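Local coordinates for leucine-rich repeat protein TpLRR (Treponema pallidum, PDB 6MLX) that is of unknown function but is a secreted, probably periplasmic, leucine-rich repeat protein of the BspA type, at residues A[89-100]-A[113-124]. Sequence-based numbering, arbitrary orientation.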
loop_
_atom_site.group_PDB
_atom_site.type_symbol
_atom_site.label_atom_id
_atom_site.label_comp_id
_atom_site.label_asym_id
_atom_site.label_seq_id
_atom_site.Cartn_x
_atom_site.Cartn_y
_atom_site.Cartn_z
ATOM N N ASP A 89 10.437 9.404 -0.943
ATOM C CA ASP A 89 9.561 10.556 -1.126
ATOM C C ASP A 89 9.174 10.783 -2.586
ATOM O O ASP A 89 8.223 11.514 -2.849
ATOM C CB ASP A 89 10.175 11.840 -0.549
ATOM C CG ASP A 89 9.265 13.055 -0.755
ATOM O OD1 ASP A 89 8.022 12.908 -0.605
ATOM O OD2 ASP A 89 9.760 14.150 -1.114
ATOM N N GLY A 90 9.825 10.152 -3.553
ATOM C CA GLY A 90 9.304 10.318 -4.906
ATOM C C GLY A 90 8.038 9.523 -5.224
ATOM O O GLY A 90 7.420 9.790 -6.263
ATOM N N LEU A 91 7.629 8.577 -4.372
ATOM C CA LEU A 91 6.569 7.646 -4.766
ATOM C C LEU A 91 5.238 8.369 -5.003
ATOM O O LEU A 91 4.786 9.160 -4.171
ATOM C CB LEU A 91 6.399 6.550 -3.712
ATOM C CG LEU A 91 5.316 5.508 -4.031
ATOM C CD1 LEU A 91 5.667 4.677 -5.269
ATOM C CD2 LEU A 91 5.061 4.600 -2.837
ATOM N N ARG A 92 4.620 8.098 -6.158
ATOM C CA ARG A 92 3.337 8.686 -6.540
ATOM C C ARG A 92 2.182 7.701 -6.566
ATOM O O ARG A 92 1.048 8.101 -6.291
ATOM C CB ARG A 92 3.416 9.329 -7.935
ATOM C CG ARG A 92 4.730 10.021 -8.242
ATOM C CD ARG A 92 4.637 11.506 -7.943
ATOM N NE ARG A 92 3.713 12.096 -8.898
ATOM C CZ ARG A 92 2.975 13.153 -8.622
ATOM N NH1 ARG A 92 3.083 13.728 -7.423
ATOM N NH2 ARG A 92 2.147 13.643 -9.543
ATOM N N GLU A 93 2.429 6.437 -6.917
ATOM C CA GLU A 93 1.353 5.481 -7.152
ATOM C C GLU A 93 1.788 4.080 -6.741
ATOM O O GLU A 93 2.923 3.667 -6.995
ATOM C CB GLU A 93 0.922 5.468 -8.623
ATOM C CG GLU A 93 -0.211 4.472 -8.944
ATOM C CD GLU A 93 -0.762 4.647 -10.355
ATOM O OE1 GLU A 93 -0.202 5.465 -11.096
ATOM O OE2 GLU A 93 -1.763 3.990 -10.729
ATOM N N ILE A 94 0.866 3.356 -6.116
ATOM C CA ILE A 94 1.031 1.945 -5.787
ATOM C C ILE A 94 -0.132 1.221 -6.449
ATOM O O ILE A 94 -1.296 1.451 -6.092
ATOM C CB ILE A 94 1.046 1.704 -4.271
ATOM C CG1 ILE A 94 2.153 2.510 -3.602
ATOM C CG2 ILE A 94 1.217 0.230 -3.972
ATOM C CD1 ILE A 94 2.161 2.408 -2.099
ATOM N N ARG A 95 0.175 0.352 -7.413
ATOM C CA ARG A 95 -0.851 -0.298 -8.213
ATOM C C ARG A 95 -1.425 -1.521 -7.491
ATOM O O ARG A 95 -0.969 -1.922 -6.416
ATOM C CB ARG A 95 -0.297 -0.654 -9.592
ATOM C CG ARG A 95 -0.007 0.585 -10.404
ATOM C CD ARG A 95 0.200 0.327 -11.874
ATOM N NE ARG A 95 0.022 1.589 -12.594
ATOM C CZ ARG A 95 0.560 1.868 -13.777
ATOM N NH1 ARG A 95 1.337 0.974 -14.374
ATOM N NH2 ARG A 95 0.343 3.054 -14.340
ATOM N N HIS A 96 -2.451 -2.107 -8.088
ATOM C CA HIS A 96 -3.300 -3.028 -7.351
ATOM C C HIS A 96 -2.530 -4.279 -6.905
ATOM O O HIS A 96 -1.587 -4.736 -7.560
ATOM C CB HIS A 96 -4.542 -3.383 -8.179
ATOM C CG HIS A 96 -4.260 -4.139 -9.439
ATOM N ND1 HIS A 96 -4.230 -5.517 -9.486
ATOM C CD2 HIS A 96 -4.049 -3.713 -10.709
ATOM C CE1 HIS A 96 -3.986 -5.907 -10.724
ATOM N NE2 HIS A 96 -3.874 -4.833 -11.489
ATOM N N HIS A 97 -2.904 -4.779 -5.730
ATOM C CA HIS A 97 -2.345 -5.978 -5.104
ATOM C C HIS A 97 -0.861 -5.859 -4.790
ATOM O O HIS A 97 -0.218 -6.874 -4.512
ATOM C CB HIS A 97 -2.579 -7.234 -5.972
ATOM C CG HIS A 97 -4.021 -7.600 -6.138
ATOM N ND1 HIS A 97 -4.811 -7.066 -7.129
ATOM C CD2 HIS A 97 -4.818 -8.442 -5.432
ATOM C CE1 HIS A 97 -6.034 -7.558 -7.028
ATOM N NE2 HIS A 97 -6.064 -8.398 -6.008
ATOM N N ALA A 98 -0.292 -4.652 -4.821
ATOM C CA ALA A 98 1.162 -4.526 -4.751
ATOM C C ALA A 98 1.748 -5.188 -3.508
ATOM O O ALA A 98 2.871 -5.698 -3.557
ATOM C CB ALA A 98 1.581 -3.062 -4.796
ATOM N N PHE A 99 1.013 -5.201 -2.392
ATOM C CA PHE A 99 1.484 -5.832 -1.160
ATOM C C PHE A 99 0.519 -6.909 -0.691
ATOM O O PHE A 99 0.413 -7.192 0.506
ATOM C CB PHE A 99 1.711 -4.793 -0.066
ATOM C CG PHE A 99 2.797 -3.818 -0.395
ATOM C CD1 PHE A 99 4.129 -4.162 -0.205
ATOM C CD2 PHE A 99 2.492 -2.570 -0.921
ATOM C CE1 PHE A 99 5.144 -3.279 -0.512
ATOM C CE2 PHE A 99 3.504 -1.666 -1.230
ATOM C CZ PHE A 99 4.838 -2.030 -1.028
ATOM N N HIS A 100 -0.189 -7.516 -1.636
ATOM C CA HIS A 100 -1.100 -8.602 -1.312
ATOM C C HIS A 100 -0.355 -9.712 -0.572
ATOM O O HIS A 100 0.749 -10.108 -0.961
ATOM C CB HIS A 100 -1.753 -9.107 -2.611
ATOM C CG HIS A 100 -2.586 -10.339 -2.445
ATOM N ND1 HIS A 100 -3.829 -10.330 -1.848
ATOM C CD2 HIS A 100 -2.352 -11.624 -2.804
ATOM C CE1 HIS A 100 -4.320 -11.557 -1.840
ATOM N NE2 HIS A 100 -3.444 -12.359 -2.421
ATOM N N SER A 113 4.365 12.433 -1.124
ATOM C CA SER A 113 4.090 12.499 -2.549
ATOM C C SER A 113 3.032 11.504 -3.034
ATOM O O SER A 113 2.606 11.599 -4.194
ATOM C CB SER A 113 5.380 12.258 -3.326
ATOM O OG SER A 113 6.009 11.059 -2.868
ATOM N N LEU A 114 2.603 10.558 -2.201
ATOM C CA LEU A 114 1.742 9.476 -2.674
ATOM C C LEU A 114 0.374 10.008 -3.116
ATOM O O LEU A 114 -0.340 10.647 -2.335
ATOM C CB LEU A 114 1.581 8.425 -1.576
ATOM C CG LEU A 114 0.835 7.143 -1.953
ATOM C CD1 LEU A 114 1.596 6.365 -3.031
ATOM C CD2 LEU A 114 0.544 6.276 -0.728
ATOM N N GLN A 115 0.000 9.715 -4.362
ATOM C CA GLN A 115 -1.259 10.159 -4.958
ATOM C C GLN A 115 -2.330 9.071 -4.995
ATOM O O GLN A 115 -3.506 9.352 -4.712
ATOM C CB GLN A 115 -1.038 10.649 -6.399
ATOM C CG GLN A 115 0.042 11.721 -6.597
ATOM C CD GLN A 115 -0.399 13.073 -6.090
ATOM O OE1 GLN A 115 -1.401 13.635 -6.552
ATOM N NE2 GLN A 115 0.331 13.599 -5.119
ATOM N N VAL A 116 -1.951 7.843 -5.354
ATOM C CA VAL A 116 -2.880 6.805 -5.795
ATOM C C VAL A 116 -2.530 5.488 -5.108
ATOM O O VAL A 116 -1.375 5.050 -5.146
ATOM C CB VAL A 116 -2.844 6.626 -7.330
ATOM C CG1 VAL A 116 -3.759 5.465 -7.783
ATOM C CG2 VAL A 116 -3.223 7.924 -8.039
ATOM N N ILE A 117 -3.531 4.861 -4.495
ATOM C CA ILE A 117 -3.446 3.502 -3.977
ATOM C C ILE A 117 -4.496 2.667 -4.711
ATOM O O ILE A 117 -5.696 2.960 -4.630
ATOM C CB ILE A 117 -3.663 3.463 -2.454
ATOM C CG1 ILE A 117 -2.590 4.309 -1.744
ATOM C CG2 ILE A 117 -3.650 2.022 -1.965
ATOM C CD1 ILE A 117 -2.748 4.426 -0.229
ATOM N N GLY A 118 -4.047 1.646 -5.438
ATOM C CA GLY A 118 -4.944 0.841 -6.245
ATOM C C GLY A 118 -5.787 -0.109 -5.408
ATOM O O GLY A 118 -5.711 -0.148 -4.181
ATOM N N GLN A 119 -6.607 -0.902 -6.104
ATOM C CA GLN A 119 -7.441 -1.899 -5.433
ATOM C C GLN A 119 -6.589 -2.946 -4.719
ATOM O O GLN A 119 -5.531 -3.348 -5.211
ATOM C CB GLN A 119 -8.358 -2.609 -6.442
ATOM C CG GLN A 119 -9.315 -1.715 -7.182
ATOM C CD GLN A 119 -10.263 -2.481 -8.105
ATOM O OE1 GLN A 119 -11.386 -2.032 -8.357
ATOM N NE2 GLN A 119 -9.813 -3.631 -8.618
ATOM N N ASP A 120 -7.067 -3.390 -3.551
ATOM C CA ASP A 120 -6.531 -4.564 -2.848
ATOM C C ASP A 120 -5.030 -4.468 -2.566
ATOM O O ASP A 120 -4.345 -5.491 -2.458
ATOM C CB ASP A 120 -6.839 -5.858 -3.620
ATOM C CG ASP A 120 -8.339 -6.106 -3.762
ATOM O OD1 ASP A 120 -8.961 -6.567 -2.796
ATOM O OD2 ASP A 120 -8.911 -5.806 -4.824
ATOM N N VAL A 121 -4.500 -3.249 -2.412
ATOM C CA VAL A 121 -3.049 -3.094 -2.332
ATOM C C VAL A 121 -2.505 -3.768 -1.079
ATOM O O VAL A 121 -1.466 -4.437 -1.121
ATOM C CB VAL A 121 -2.650 -1.608 -2.397
ATOM C CG1 VAL A 121 -1.240 -1.413 -1.833
ATOM C CG2 VAL A 121 -2.710 -1.112 -3.847
ATOM N N PHE A 122 -3.196 -3.614 0.048
ATOM C CA PHE A 122 -2.774 -4.241 1.294
ATOM C C PHE A 122 -3.710 -5.374 1.686
ATOM O O PHE A 122 -3.839 -5.703 2.865
ATOM C CB PHE A 122 -2.649 -3.192 2.399
ATOM C CG PHE A 122 -1.643 -2.123 2.072
ATOM C CD1 PHE A 122 -0.279 -2.378 2.189
ATOM C CD2 PHE A 122 -2.052 -0.886 1.586
ATOM C CE1 PHE A 122 0.657 -1.406 1.854
ATOM C CE2 PHE A 122 -1.130 0.088 1.263
ATOM C CZ PHE A 122 0.229 -0.173 1.380
ATOM N N SER A 123 -4.362 -5.976 0.692
ATOM C CA SER A 123 -5.205 -7.146 0.916
ATOM C C SER A 123 -4.422 -8.231 1.647
ATOM O O SER A 123 -3.299 -8.566 1.265
ATOM C CB SER A 123 -5.725 -7.675 -0.430
ATOM O OG SER A 123 -6.555 -8.818 -0.237
ATOM N N SER A 124 -5.006 -8.749 2.728
ATOM C CA SER A 124 -4.403 -9.822 3.534
ATOM C C SER A 124 -3.056 -9.433 4.136
ATOM O O SER A 124 -2.207 -10.292 4.386
ATOM C CB SER A 124 -4.253 -11.117 2.724
ATOM O OG SER A 124 -5.518 -11.702 2.483
#
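Phe99 and Phe122 lie alongside each other with planes 2° apart but slid so far that the rings barely overlap, their centroids 5.4 Å apart; the contact is made by Phe99 CD2 and Phe122 CE1 at 3.5 Å. Phe76 continues the row beyond Phe99. Val121 packs beside the two rings: with CG1 anti to the backbone N (chi1 160°), that methyl sits near the plane of the Phe99 ring at its edge, over one face of the Phe122 ring toward its rim, and 3.6 Å from Ile94 CG2. The Leu114 side chain lies beside that of Leu91, pointing the same way, and crosses Ile94 at about a right angle, its CD1 touching Leu91 CD2 and Ile94 CG1. Phe99/Phe122 and Leu91/Leu114 are equivalent positions of successive coils of a leucine-rich repeat solenoid, whose strands 93-94 and 116-117 pair in parallel. Ile94 makes two backbone hydrogen bonds across the strands: its N donates to Val116 O, and its O accepts from Gly118 N at 2.8 Å. Arg92 O takes two donors, Gln115 N and Val116 N. On the sheet face away from Ile94, the extended Glu93 chain lies beside Val116, Glu93 CG 3.8 Å from Val116 CB, and Glu93 OE2 forms a salt bridge with Arg95 NE, which lies at 3.5 Å. The Arg92 guanidinium and Gln115 amide stack with planes 23° apart, Gln115 CG over one guanidinium face, while Gln115 NE2 donates a hydrogen bond to Ser113 O, from above the carbonyl plane. Where the strands give way to turns, Asp120 CB makes a CH-pi contact over the His97 ring, 3.8 Å from its centroid. Asp120 OD1 forms a salt bridge with Arg146; His97 ND1 is hydrogen-bonded to His96 ND1, and its ring also stacks with His74.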